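Local coordinates for aminotransferase, class V family protein (Trichomonas vaginalis, PDB 5F8V) that probably catalyses the pyridoxal-phosphate-dependent exchange of an amino group between O-phospho-L-serine and 2-oxoglutarate, the second step of serine biosynthesis, at residues N88-H93 with L115-V120; P171-I176 with K216-R221; K279-A284 with E356-L361; K323-C328 with G343-S348. All coordinates share one frame; numbering follows the deposited sequence.

Contact 1 (N88-H93 with L115-V120); sequences NFIGEH and LAFPGV
Ile90 and Val120 face each other from two chain reversals, a type II' turn from Ile90 to His93 and a type II turn from Phe117 to Val120, whose backbones come closest where the CA atoms of His93 and Val120 are 7.3 Å apart. Each turn comes just after a helix, and the first residue to leave helical geometry has positive phi: Gly91 inside the first turn, Ala116 immediately before the second.

Ile90 bridges the gap with both branches. Its longer arm, with CG1 anti to the carbonyl carbon (chi1 -72°) and CD1 stretched out beyond it, brings CD1 to 3.6 Å from CD1 of Phe117, approaching the ring obliquely. The short branch meets valine tip to tip, Ile90 CG2 lying 3.9 Å from Val120 CG2. That same valine methyl rests 4.0 Å from the backbone O of His93. Behind this apolar joint, the first turn is tied by its own imidazole: His93 ND1 donates to Ile90 O over 2.9 Å, with the oxygen in the ring plane. His93 N grips the same oxygen from the opposite face of the carbonyl plane.

The contact thus joins the end of helix 78-89 to the loop that leads from helix 103-115 into strand 121-124. Phe87 and Pro86 of helix 78-89 pack on Phe117, and Phe226 of the second subunit also meets the Phe117 ring, at the dimer interface.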
loop_
_atom_site.group_PDB
_atom_site.type_symbol
_atom_site.label_atom_id
_atom_site.label_comp_id
_atom_site.label_asym_id
_atom_site.label_seq_id
_atom_site.Cartn_x
_atom_site.Cartn_y
_atom_site.Cartn_z
ATOM N N ASN A 88 -1.887 7.021 -17.634
ATOM C CA ASN A 88 -0.939 8.136 -17.568
ATOM C C ASN A 88 -0.164 8.460 -18.846
ATOM O O ASN A 88 0.208 9.618 -19.046
ATOM C CB ASN A 88 0.077 7.896 -16.429
ATOM C CG ASN A 88 -0.482 8.238 -15.059
ATOM O OD1 ASN A 88 -0.425 9.392 -14.627
ATOM N ND2 ASN A 88 -1.000 7.232 -14.351
ATOM N N PHE A 89 0.110 7.460 -19.690
ATOM C CA PHE A 89 1.109 7.615 -20.765
ATOM C C PHE A 89 0.671 7.313 -22.202
ATOM O O PHE A 89 1.485 7.454 -23.122
ATOM C CB PHE A 89 2.356 6.773 -20.451
ATOM C CG PHE A 89 3.015 7.113 -19.146
ATOM C CD1 PHE A 89 3.467 8.409 -18.888
ATOM C CD2 PHE A 89 3.219 6.130 -18.175
ATOM C CE1 PHE A 89 4.083 8.715 -17.683
ATOM C CE2 PHE A 89 3.836 6.435 -16.977
ATOM C CZ PHE A 89 4.269 7.729 -16.734
ATOM N N ILE A 90 -0.573 6.891 -22.416
ATOM C CA ILE A 90 -1.102 6.787 -23.781
ATOM C C ILE A 90 -1.105 8.174 -24.439
ATOM O O ILE A 90 -0.728 8.315 -25.598
ATOM C CB ILE A 90 -2.521 6.165 -23.814
ATOM C CG1 ILE A 90 -2.428 4.666 -23.496
ATOM C CG2 ILE A 90 -3.188 6.368 -25.178
ATOM C CD1 ILE A 90 -3.762 4.001 -23.245
ATOM N N GLY A 91 -1.518 9.184 -23.681
ATOM C CA GLY A 91 -1.709 10.531 -24.201
ATOM C C GLY A 91 -2.771 10.515 -25.286
ATOM O O GLY A 91 -3.840 9.935 -25.101
ATOM N N GLU A 92 -2.439 11.116 -26.427
ATOM C CA GLU A 92 -3.306 11.148 -27.601
ATOM C C GLU A 92 -2.855 10.140 -28.661
ATOM O O GLU A 92 -3.376 10.158 -29.775
ATOM C CB GLU A 92 -3.316 12.558 -28.226
ATOM C CG GLU A 92 -3.615 13.712 -27.274
ATOM C CD GLU A 92 -5.093 13.849 -26.917
ATOM O OE1 GLU A 92 -5.866 12.869 -27.066
ATOM O OE2 GLU A 92 -5.482 14.953 -26.467
ATOM N N HIS A 93 -1.902 9.266 -28.332
ATOM C CA HIS A 93 -1.416 8.265 -29.289
ATOM C C HIS A 93 -2.475 7.199 -29.560
ATOM O O HIS A 93 -3.340 6.946 -28.723
ATOM C CB HIS A 93 -0.126 7.618 -28.793
ATOM C CG HIS A 93 1.010 8.581 -28.651
ATOM N ND1 HIS A 93 1.286 9.236 -27.472
ATOM C CD2 HIS A 93 1.930 9.014 -29.546
ATOM C CE1 HIS A 93 2.325 10.032 -27.646
ATOM N NE2 HIS A 93 2.733 9.918 -28.896
ATOM N N LEU A 115 -8.654 -2.969 -20.023
ATOM C CA LEU A 115 -9.150 -1.603 -19.827
ATOM C C LEU A 115 -9.788 -1.014 -21.098
ATOM O O LEU A 115 -10.737 -0.246 -21.000
ATOM C CB LEU A 115 -8.037 -0.679 -19.320
ATOM C CG LEU A 115 -7.521 -0.927 -17.895
ATOM C CD1 LEU A 115 -6.233 -0.155 -17.666
ATOM C CD2 LEU A 115 -8.552 -0.566 -16.838
ATOM N N ALA A 116 -9.249 -1.367 -22.267
ATOM C CA ALA A 116 -9.843 -1.049 -23.570
ATOM C C ALA A 116 -10.120 0.444 -23.757
ATOM O O ALA A 116 -11.269 0.863 -23.854
ATOM C CB ALA A 116 -11.117 -1.870 -23.793
ATOM N N PHE A 117 -9.057 1.243 -23.791
ATOM C CA PHE A 117 -9.194 2.674 -24.040
ATOM C C PHE A 117 -9.604 2.870 -25.506
ATOM O O PHE A 117 -8.883 2.421 -26.388
ATOM C CB PHE A 117 -7.893 3.412 -23.714
ATOM C CG PHE A 117 -7.600 3.500 -22.239
ATOM C CD1 PHE A 117 -6.707 2.617 -21.633
ATOM C CD2 PHE A 117 -8.224 4.460 -21.448
ATOM C CE1 PHE A 117 -6.435 2.696 -20.271
ATOM C CE2 PHE A 117 -7.958 4.541 -20.081
ATOM C CZ PHE A 117 -7.055 3.659 -19.496
ATOM N N PRO A 118 -10.780 3.494 -25.765
ATOM C CA PRO A 118 -11.260 3.650 -27.145
ATOM C C PRO A 118 -10.208 4.233 -28.079
ATOM O O PRO A 118 -9.524 5.198 -27.714
ATOM C CB PRO A 118 -12.432 4.628 -26.996
ATOM C CG PRO A 118 -12.976 4.328 -25.652
ATOM C CD PRO A 118 -11.766 4.026 -24.802
ATOM N N GLY A 119 -10.058 3.616 -29.248
ATOM C CA GLY A 119 -9.167 4.114 -30.290
ATOM C C GLY A 119 -7.693 3.833 -30.082
ATOM O O GLY A 119 -6.862 4.453 -30.740
ATOM N N VAL A 120 -7.355 2.911 -29.173
ATOM C CA VAL A 120 -5.961 2.565 -28.911
ATOM C C VAL A 120 -5.733 1.102 -29.247
ATOM O O VAL A 120 -6.378 0.222 -28.671
ATOM C CB VAL A 120 -5.539 2.835 -27.451
ATOM C CG1 VAL A 120 -4.061 2.534 -27.260
ATOM C CG2 VAL A 120 -5.828 4.285 -27.063
#

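Contact 2 (P171-I176 with K216-R221); sequences PAPLII and KDMLER
The guanidinium of Arg221 has Met218 SD over one face, 3.8 Å above its plane and offset toward the rim, while Pro173 CG approaches it obliquely, 4.0 Å from NH2. Over the opposite face lies CE1 of His93, so the flat group is held between a thioether and an imidazole. Its NH1 is taken up by two backbone oxygens, those of Ala149 and Phe89, which fix the direction of the charged end.

The pyrrolidine of Pro173, immediately before strand 174-177, is the part of its segment that does the touching. Its outermost carbon, CG, sits 3.8 Å from Met218 SD and 4.0 Å from Met218 CE, and CB follows at 4.1 Å from the same SD. Met218 reaches this position by folding back on itself: chi2 and chi3 are both bent (-69° and -71°), which turns the sulfur and its methyl across the proline instead of past it. Arg221, by contrast, is extended from CG to NE, which brings its guanidinium up to the methionine sulfur. Met218 lies in 216-220, which is helical in its backbone angles, and Arg221 follows directly after it.

Further in, Ile175 and Met218 both pack on Phe89 at the end of helix 78-89. Across the two segments the attraction is dispersive, with a polarisable sulfur as its main element. The positive charge of Arg221 is probably stabilised in part by the two carbonyl oxygens that accept from NH1, leaving proline and methionine to shield the flank of the group.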
loop_
_atom_site.group_PDB
_atom_site.type_symbol
_atom_site.label_atom_id
_atom_site.label_comp_id
_atom_site.label_asym_id
_atom_site.label_seq_id
_atom_site.Cartn_x
_atom_site.Cartn_y
_atom_site.Cartn_z
ATOM N N PRO A 171 12.007 2.903 -31.190
ATOM C CA PRO A 171 11.733 4.345 -31.275
ATOM C C PRO A 171 11.005 4.912 -30.051
ATOM O O PRO A 171 11.468 5.898 -29.475
ATOM C CB PRO A 171 10.874 4.462 -32.541
ATOM C CG PRO A 171 11.287 3.291 -33.374
ATOM C CD PRO A 171 11.466 2.188 -32.365
ATOM N N ALA A 172 9.910 4.271 -29.636
ATOM C CA ALA A 172 9.094 4.795 -28.537
ATOM C C ALA A 172 9.844 4.735 -27.195
ATOM O O ALA A 172 10.765 3.917 -27.035
ATOM C CB ALA A 172 7.768 4.057 -28.447
ATOM N N PRO A 173 9.471 5.612 -26.241
ATOM C CA PRO A 173 10.099 5.551 -24.918
ATOM C C PRO A 173 9.761 4.260 -24.166
ATOM O O PRO A 173 8.657 3.729 -24.303
ATOM C CB PRO A 173 9.543 6.784 -24.187
ATOM C CG PRO A 173 8.366 7.226 -24.979
ATOM C CD PRO A 173 8.628 6.812 -26.395
ATOM N N LEU A 174 10.721 3.766 -23.398
ATOM C CA LEU A 174 10.584 2.492 -22.695
ATOM C C LEU A 174 9.816 2.678 -21.403
ATOM O O LEU A 174 10.051 3.648 -20.660
ATOM C CB LEU A 174 11.958 1.911 -22.366
ATOM C CG LEU A 174 12.878 1.580 -23.547
ATOM C CD1 LEU A 174 14.295 1.359 -23.045
ATOM C CD2 LEU A 174 12.378 0.370 -24.322
ATOM N N ILE A 175 8.901 1.752 -21.138
ATOM C CA ILE A 175 8.287 1.631 -19.823
ATOM C C ILE A 175 8.644 0.241 -19.309
ATOM O O ILE A 175 8.240 -0.756 -19.910
ATOM C CB ILE A 175 6.764 1.835 -19.865
ATOM C CG1 ILE A 175 6.465 3.263 -20.350
ATOM C CG2 ILE A 175 6.175 1.578 -18.482
ATOM C CD1 ILE A 175 5.030 3.700 -20.262
ATOM N N ILE A 176 9.392 0.193 -18.205
ATOM C CA ILE A 176 10.084 -1.011 -17.793
ATOM C C ILE A 176 9.624 -1.483 -16.408
ATOM O O ILE A 176 9.724 -0.740 -15.418
ATOM C CB ILE A 176 11.625 -0.819 -17.794
ATOM C CG1 ILE A 176 12.080 -0.037 -19.040
ATOM C CG2 ILE A 176 12.321 -2.164 -17.696
ATOM C CD1 ILE A 176 13.577 0.054 -19.236
ATOM N N LYS A 216 10.129 13.589 -17.051
ATOM C CA LYS A 216 9.198 14.728 -16.864
ATOM C C LYS A 216 8.291 15.090 -18.052
ATOM O O LYS A 216 7.128 15.433 -17.834
ATOM C CB LYS A 216 9.953 15.978 -16.375
ATOM C CG LYS A 216 10.330 15.894 -14.913
ATOM C CD LYS A 216 11.237 17.028 -14.476
ATOM C CE LYS A 216 11.514 16.925 -12.989
ATOM N NZ LYS A 216 12.577 17.864 -12.554
ATOM N N ASP A 217 8.801 15.019 -19.283
ATOM C CA ASP A 217 7.963 15.280 -20.482
ATOM C C ASP A 217 6.870 14.223 -20.729
ATOM O O ASP A 217 5.880 14.518 -21.407
ATOM C CB ASP A 217 8.806 15.467 -21.762
ATOM C CG ASP A 217 9.625 14.239 -22.116
ATOM O OD1 ASP A 217 10.178 13.656 -21.166
ATOM O OD2 ASP A 217 9.722 13.866 -23.309
ATOM N N MET A 218 7.026 13.017 -20.171
ATOM C CA MET A 218 5.971 11.992 -20.255
ATOM C C MET A 218 4.701 12.432 -19.517
ATOM O O MET A 218 3.597 12.126 -19.953
ATOM C CB MET A 218 6.448 10.641 -19.702
ATOM C CG MET A 218 7.606 10.010 -20.465
ATOM S SD MET A 218 7.154 9.456 -22.116
ATOM C CE MET A 218 6.114 8.047 -21.745
ATOM N N LEU A 219 4.864 13.155 -18.410
ATOM C CA LEU A 219 3.730 13.690 -17.656
ATOM C C LEU A 219 3.099 14.957 -18.249
ATOM O O LEU A 219 2.023 15.368 -17.805
ATOM C CB LEU A 219 4.136 13.938 -16.207
ATOM C CG LEU A 219 4.480 12.669 -15.425
ATOM C CD1 LEU A 219 4.958 13.047 -14.036
ATOM C CD2 LEU A 219 3.284 11.728 -15.341
ATOM N N GLU A 220 3.740 15.560 -19.252
ATOM C CA GLU A 220 3.086 16.599 -20.058
ATOM C C GLU A 220 1.920 16.031 -20.900
ATOM O O GLU A 220 1.054 16.784 -21.352
ATOM C CB GLU A 220 4.101 17.328 -20.958
ATOM C CG GLU A 220 5.161 18.118 -20.189
ATOM C CD GLU A 220 6.189 18.816 -21.082
ATOM O OE1 GLU A 220 6.036 18.819 -22.323
ATOM O OE2 GLU A 220 7.165 19.375 -20.539
ATOM N N ARG A 221 1.888 14.710 -21.089
ATOM C CA ARG A 221 0.807 14.055 -21.835
ATOM C C ARG A 221 -0.496 14.104 -21.035
ATOM O O ARG A 221 -0.461 14.076 -19.804
ATOM C CB ARG A 221 1.165 12.599 -22.149
ATOM C CG ARG A 221 2.425 12.447 -22.988
ATOM C CD ARG A 221 2.771 10.996 -23.222
ATOM N NE ARG A 221 3.922 10.877 -24.118
ATOM C CZ ARG A 221 4.277 9.771 -24.767
ATOM N NH1 ARG A 221 3.585 8.638 -24.639
ATOM N NH2 ARG A 221 5.344 9.796 -25.554
#

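Contact 3 (K279-A284 with E356-L361); sequences KKVYEA and EAVDAL
Val281 and Val358 form the apolar centre of a nearly parallel helix pair, whose local axes approach to 9.9 Å at an angle of 5°. The CA atoms of these two valines are also the nearest across the pair, at 7.0 Å. Their side chains meet at about a right angle, CG2 of Val281 lying 3.9 Å from CG1 of Val358. In Val358 that methyl is anti to the backbone N (chi1 171°), which points it across the gap, and it also touches the root of the lysine next door, Lys280 CB, at 4.1 Å.

The polar component lies at the solvent-facing margin. Lys280 NZ makes a salt bridge with Asp359 OD1, weak as a hydrogen bond at 3.3 Å. The lysine chain is extended beyond CG and carries its ammonium over the interhelical groove. Asp359 starts from the far side, its CB directed away from helix 267-286, and only its carboxylate bends back. So long an ion pair, at a margin open to solvent, probably adds only modestly to the valine packing.

Ala284 continues the interface one turn on, against Val362 and Met365 of helix 355-367. Both helices lie in the smaller, C-terminal part of the fold: Val281 packs on Met305 of strand 304-307, Leu361 on Leu336 in a neighbouring loop, and another flank of helix 355-367 meets Tyr7 of strand 7-8 through Ala357 and Ala360.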
loop_
_atom_site.group_PDB
_atom_site.type_symbol
_atom_site.label_atom_id
_atom_site.label_comp_id
_atom_site.label_asym_id
_atom_site.label_seq_id
_atom_site.Cartn_x
_atom_site.Cartn_y
_atom_site.Cartn_z
ATOM N N LYS A 279 26.122 -17.463 -10.982
ATOM C CA LYS A 279 27.071 -18.356 -11.672
ATOM C C LYS A 279 27.223 -19.702 -10.936
ATOM O O LYS A 279 27.177 -20.766 -11.560
ATOM C CB LYS A 279 28.428 -17.660 -11.816
ATOM C CG LYS A 279 29.454 -18.392 -12.671
ATOM C CD LYS A 279 30.836 -17.769 -12.497
ATOM C CE LYS A 279 31.870 -18.397 -13.430
ATOM N NZ LYS A 279 31.647 -17.992 -14.850
ATOM N N LYS A 280 27.378 -19.639 -9.618
ATOM C CA LYS A 280 27.383 -20.843 -8.769
ATOM C C LYS A 280 26.095 -21.676 -8.922
ATOM O O LYS A 280 26.167 -22.889 -9.084
ATOM C CB LYS A 280 27.588 -20.473 -7.294
ATOM C CG LYS A 280 28.985 -19.955 -6.953
ATOM C CD LYS A 280 29.126 -19.743 -5.447
ATOM C CE LYS A 280 30.585 -19.580 -5.027
ATOM N NZ LYS A 280 30.716 -19.266 -3.575
ATOM N N VAL A 281 24.932 -21.023 -8.904
ATOM C CA VAL A 281 23.658 -21.746 -8.996
ATOM C C VAL A 281 23.537 -22.399 -10.379
ATOM O O VAL A 281 23.154 -23.562 -10.469
ATOM C CB VAL A 281 22.423 -20.859 -8.706
ATOM C CG1 VAL A 281 21.132 -21.638 -8.898
ATOM C CG2 VAL A 281 22.467 -20.276 -7.298
ATOM N N TYR A 282 23.879 -21.661 -11.442
ATOM C CA TYR A 282 23.786 -22.196 -12.810
ATOM C C TYR A 282 24.783 -23.313 -13.083
ATOM O O TYR A 282 24.448 -24.271 -13.773
ATOM C CB TYR A 282 23.922 -21.090 -13.880
ATOM C CG TYR A 282 22.680 -20.237 -14.010
ATOM C CD1 TYR A 282 21.460 -20.811 -14.348
ATOM C CD2 TYR A 282 22.716 -18.848 -13.792
ATOM C CE1 TYR A 282 20.316 -20.051 -14.468
ATOM C CE2 TYR A 282 21.564 -18.071 -13.918
ATOM C CZ TYR A 282 20.361 -18.684 -14.261
ATOM O OH TYR A 282 19.182 -17.967 -14.387
ATOM N N GLU A 283 25.998 -23.190 -12.561
ATOM C CA GLU A 283 26.979 -24.271 -12.659
ATOM C C GLU A 283 26.525 -25.521 -11.868
ATOM O O GLU A 283 26.791 -26.631 -12.301
ATOM C CB GLU A 283 28.395 -23.800 -12.262
ATOM C CG GLU A 283 29.479 -24.880 -12.150
ATOM C CD GLU A 283 29.764 -25.650 -13.446
ATOM O OE1 GLU A 283 28.870 -25.800 -14.307
ATOM O OE2 GLU A 283 30.907 -26.138 -13.604
ATOM N N ALA A 284 25.823 -25.339 -10.746
ATOM C CA ALA A 284 25.220 -26.469 -10.026
ATOM C C ALA A 284 24.079 -27.126 -10.833
ATOM O O ALA A 284 23.924 -28.351 -10.802
ATOM C CB ALA A 284 24.733 -26.042 -8.650
ATOM N N GLU A 356 26.235 -17.606 1.842
ATOM C CA GLU A 356 26.076 -18.821 2.622
ATOM C C GLU A 356 24.852 -19.643 2.192
ATOM O O GLU A 356 24.923 -20.862 2.160
ATOM C CB GLU A 356 25.947 -18.473 4.098
ATOM C CG GLU A 356 26.109 -19.653 5.024
ATOM C CD GLU A 356 26.080 -19.231 6.470
ATOM O OE1 GLU A 356 24.977 -19.027 7.014
ATOM O OE2 GLU A 356 27.165 -19.102 7.054
ATOM N N ALA A 357 23.738 -18.970 1.895
ATOM C CA ALA A 357 22.514 -19.647 1.449
ATOM C C ALA A 357 22.725 -20.365 0.122
ATOM O O ALA A 357 22.317 -21.523 -0.036
ATOM C CB ALA A 357 21.359 -18.663 1.335
ATOM N N VAL A 358 23.367 -19.670 -0.816
ATOM C CA VAL A 358 23.705 -20.240 -2.112
ATOM C C VAL A 358 24.643 -21.448 -1.941
ATOM O O VAL A 358 24.441 -22.473 -2.600
ATOM C CB VAL A 358 24.329 -19.190 -3.066
ATOM C CG1 VAL A 358 24.879 -19.849 -4.324
ATOM C CG2 VAL A 358 23.308 -18.111 -3.434
ATOM N N ASP A 359 25.659 -21.319 -1.088
ATOM C CA ASP A 359 26.556 -22.452 -0.755
ATOM C C ASP A 359 25.804 -23.676 -0.213
ATOM O O ASP A 359 26.093 -24.794 -0.604
ATOM C CB ASP A 359 27.616 -22.055 0.280
ATOM C CG ASP A 359 28.774 -21.262 -0.302
ATOM O OD1 ASP A 359 28.950 -21.180 -1.522
ATOM O OD2 ASP A 359 29.550 -20.708 0.500
ATOM N N ALA A 360 24.859 -23.454 0.691
ATOM C CA ALA A 360 23.990 -24.525 1.201
ATOM C C ALA A 360 23.089 -25.149 0.117
ATOM O O ALA A 360 22.876 -26.369 0.111
ATOM C CB ALA A 360 23.142 -24.008 2.339
ATOM N N LEU A 361 22.581 -24.322 -0.796
ATOM C CA LEU A 361 21.788 -24.826 -1.919
ATOM C C LEU A 361 22.616 -25.702 -2.863
ATOM O O LEU A 361 22.185 -26.790 -3.233
ATOM C CB LEU A 361 21.143 -23.671 -2.700
ATOM C CG LEU A 361 20.288 -24.078 -3.900
ATOM C CD1 LEU A 361 19.158 -25.013 -3.465
ATOM C CD2 LEU A 361 19.756 -22.846 -4.617
#

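Contact 4 (K323-C328 with G343-S348); sequences KFVNFC and GGFRAS
Phe324 drives the edge of its ring into the face of Phe345, a T-shaped pair with centroids 5.1 Å apart and planes at 69°. The leading atom is CD1 of Phe324, which stands 3.8 Å above the Phe345 plane, over its centre. With chi1 at -179° the ring swings out from helix 318-329 toward strand 345-348, and its CB follows, 4.0 Å from CZ of Phe345.

The next helix residue takes up the rim of the same ring. Val325 CG2 lies in the plane of Phe345, 3.9 Å from its CD1, so that one aromatic group is met on a face and at an edge by two consecutive side chains. Phe345 itself has chi1 at -33°, away from a staggered value, consistent with a ring turned to fit between its neighbours. Phe324 is also approached from within its own helix: Cys328 SG sits 3.4 Å above one face, offset toward the rim.

Gly343 and Gly344, both with positive phi, carry the chain into the strand, and Gly344 N is bonded to the carboxylate of Asp321 on the same helix. The cluster extends through Phe291 and Trp368, which meet Phe324, and through Phe307 of the partner strand, which meets Phe345.

Between the two segments, then, helix and strand are joined by carbon contacts alone. The edge-to-face geometry points the C-H at CD1 of Phe324 at the pi cloud of Phe345, which probably adds a modest electrostatic gain to dispersion in a buried position.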
loop_
_atom_site.group_PDB
_atom_site.type_symbol
_atom_site.label_atom_id
_atom_site.label_comp_id
_atom_site.label_asym_id
_atom_site.label_seq_id
_atom_site.Cartn_x
_atom_site.Cartn_y
_atom_site.Cartn_z
ATOM N N LYS A 323 9.812 -34.434 -3.743
ATOM C CA LYS A 323 10.935 -35.140 -3.106
ATOM C C LYS A 323 12.172 -34.252 -2.928
ATOM O O LYS A 323 12.727 -34.193 -1.834
ATOM C CB LYS A 323 11.320 -36.403 -3.879
ATOM C CG LYS A 323 10.386 -37.587 -3.689
ATOM C CD LYS A 323 10.811 -38.736 -4.596
ATOM C CE LYS A 323 10.155 -40.048 -4.198
ATOM N NZ LYS A 323 8.670 -39.973 -4.292
ATOM N N PHE A 324 12.604 -33.571 -3.995
ATOM C CA PHE A 324 13.741 -32.635 -3.890
ATOM C C PHE A 324 13.393 -31.376 -3.092
ATOM O O PHE A 324 14.241 -30.849 -2.373
ATOM C CB PHE A 324 14.310 -32.251 -5.264
ATOM C CG PHE A 324 15.485 -31.302 -5.189
ATOM C CD1 PHE A 324 15.353 -29.967 -5.574
ATOM C CD2 PHE A 324 16.715 -31.733 -4.698
ATOM C CE1 PHE A 324 16.433 -29.091 -5.493
ATOM C CE2 PHE A 324 17.792 -30.863 -4.606
ATOM C CZ PHE A 324 17.654 -29.543 -5.009
ATOM N N VAL A 325 12.163 -30.887 -3.225
ATOM C CA VAL A 325 11.717 -29.707 -2.470
ATOM C C VAL A 325 11.788 -29.983 -0.971
ATOM O O VAL A 325 12.294 -29.159 -0.195
ATOM C CB VAL A 325 10.283 -29.269 -2.871
ATOM C CG1 VAL A 325 9.697 -28.265 -1.887
ATOM C CG2 VAL A 325 10.290 -28.669 -4.271
ATOM N N ASN A 326 11.260 -31.134 -0.574
ATOM C CA ASN A 326 11.299 -31.547 0.829
ATOM C C ASN A 326 12.696 -31.872 1.313
ATOM O O ASN A 326 13.019 -31.594 2.463
ATOM C CB ASN A 326 10.327 -32.701 1.070
ATOM C CG ASN A 326 8.909 -32.205 1.202
ATOM O OD1 ASN A 326 8.560 -31.580 2.211
ATOM N ND2 ASN A 326 8.094 -32.431 0.183
ATOM N N PHE A 327 13.518 -32.427 0.425
ATOM C CA PHE A 327 14.951 -32.608 0.668
ATOM C C PHE A 327 15.616 -31.276 1.033
ATOM O O PHE A 327 16.423 -31.212 1.969
ATOM C CB PHE A 327 15.611 -33.210 -0.573
ATOM C CG PHE A 327 17.049 -33.585 -0.393
ATOM C CD1 PHE A 327 18.067 -32.761 -0.877
ATOM C CD2 PHE A 327 17.396 -34.784 0.232
ATOM C CE1 PHE A 327 19.399 -33.120 -0.728
ATOM C CE2 PHE A 327 18.728 -35.146 0.377
ATOM C CZ PHE A 327 19.730 -34.310 -0.096
ATOM N N CYS A 328 15.260 -30.224 0.293
ATOM C CA CYS A 328 15.731 -28.866 0.573
ATOM C C CYS A 328 15.101 -28.279 1.835
ATOM O O CYS A 328 15.827 -27.751 2.676
ATOM C CB CYS A 328 15.477 -27.943 -0.618
ATOM S SG CYS A 328 16.434 -28.389 -2.069
ATOM N N GLY A 343 5.651 -25.664 -12.130
ATOM C CA GLY A 343 6.188 -26.700 -11.248
ATOM C C GLY A 343 7.709 -26.625 -11.157
ATOM O O GLY A 343 8.319 -25.598 -11.466
ATOM N N GLY A 344 8.317 -27.732 -10.753
ATOM C CA GLY A 344 9.769 -27.822 -10.622
ATOM C C GLY A 344 10.308 -26.893 -9.557
ATOM O O GLY A 344 9.641 -26.650 -8.542
ATOM N N PHE A 345 11.503 -26.345 -9.802
ATOM C CA PHE A 345 12.261 -25.631 -8.764
ATOM C C PHE A 345 12.715 -24.245 -9.206
ATOM O O PHE A 345 12.915 -24.008 -10.394
ATOM C CB PHE A 345 13.472 -26.466 -8.357
ATOM C CG PHE A 345 13.220 -27.943 -8.418
ATOM C CD1 PHE A 345 12.306 -28.528 -7.556
ATOM C CD2 PHE A 345 13.864 -28.742 -9.361
ATOM C CE1 PHE A 345 12.050 -29.889 -7.619
ATOM C CE2 PHE A 345 13.609 -30.103 -9.428
ATOM C CZ PHE A 345 12.702 -30.676 -8.556
ATOM N N ARG A 346 12.897 -23.347 -8.240
ATOM C CA ARG A 346 13.406 -22.002 -8.522
ATOM C C ARG A 346 14.163 -21.431 -7.331
ATOM O O ARG A 346 13.609 -21.316 -6.234
ATOM C CB ARG A 346 12.245 -21.075 -8.912
ATOM C CG ARG A 346 12.649 -19.663 -9.346
ATOM C CD ARG A 346 11.449 -18.770 -9.669
ATOM N NE ARG A 346 10.417 -18.817 -8.634
ATOM C CZ ARG A 346 9.297 -18.096 -8.624
ATOM N NH1 ARG A 346 9.034 -17.195 -9.571
ATOM N NH2 ARG A 346 8.435 -18.258 -7.626
ATOM N N ALA A 347 15.432 -21.084 -7.548
ATOM C CA ALA A 347 16.186 -20.308 -6.567
ATOM C C ALA A 347 16.016 -18.842 -6.926
ATOM O O ALA A 347 16.418 -18.418 -8.015
ATOM C CB ALA A 347 17.656 -20.682 -6.597
ATOM N N SER A 348 15.394 -18.086 -6.026
ATOM C CA SER A 348 15.323 -16.632 -6.128
ATOM C C SER A 348 16.356 -16.072 -5.158
ATOM O O SER A 348 16.315 -16.395 -3.973
ATOM C CB SER A 348 13.916 -16.136 -5.793
ATOM O OG SER A 348 12.961 -16.665 -6.692
#

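In the fold
The four contacts form two pairs on opposite sides of the chain's centre. Contacts 1 and 2 come first along the chain, one after the other, their centres 13 Å apart at the end of the seven-stranded mixed sheet of the cofactor-binding domain where strands 121-124 and 174-177 begin; the two touch around the end of helix 78-89. Contacts 3 and 4, also 13 Å apart between centres, belong to the smaller C-terminal domain. Contact 4 falls between the two segments of contact 3 in sequence, and Leu361 packs on Ala347 where strand 345-348 leads on to helix 355-367. About 40 Å separates the centres of contacts 2 and 4, consistent with the two-domain architecture of class-V aminotransferases.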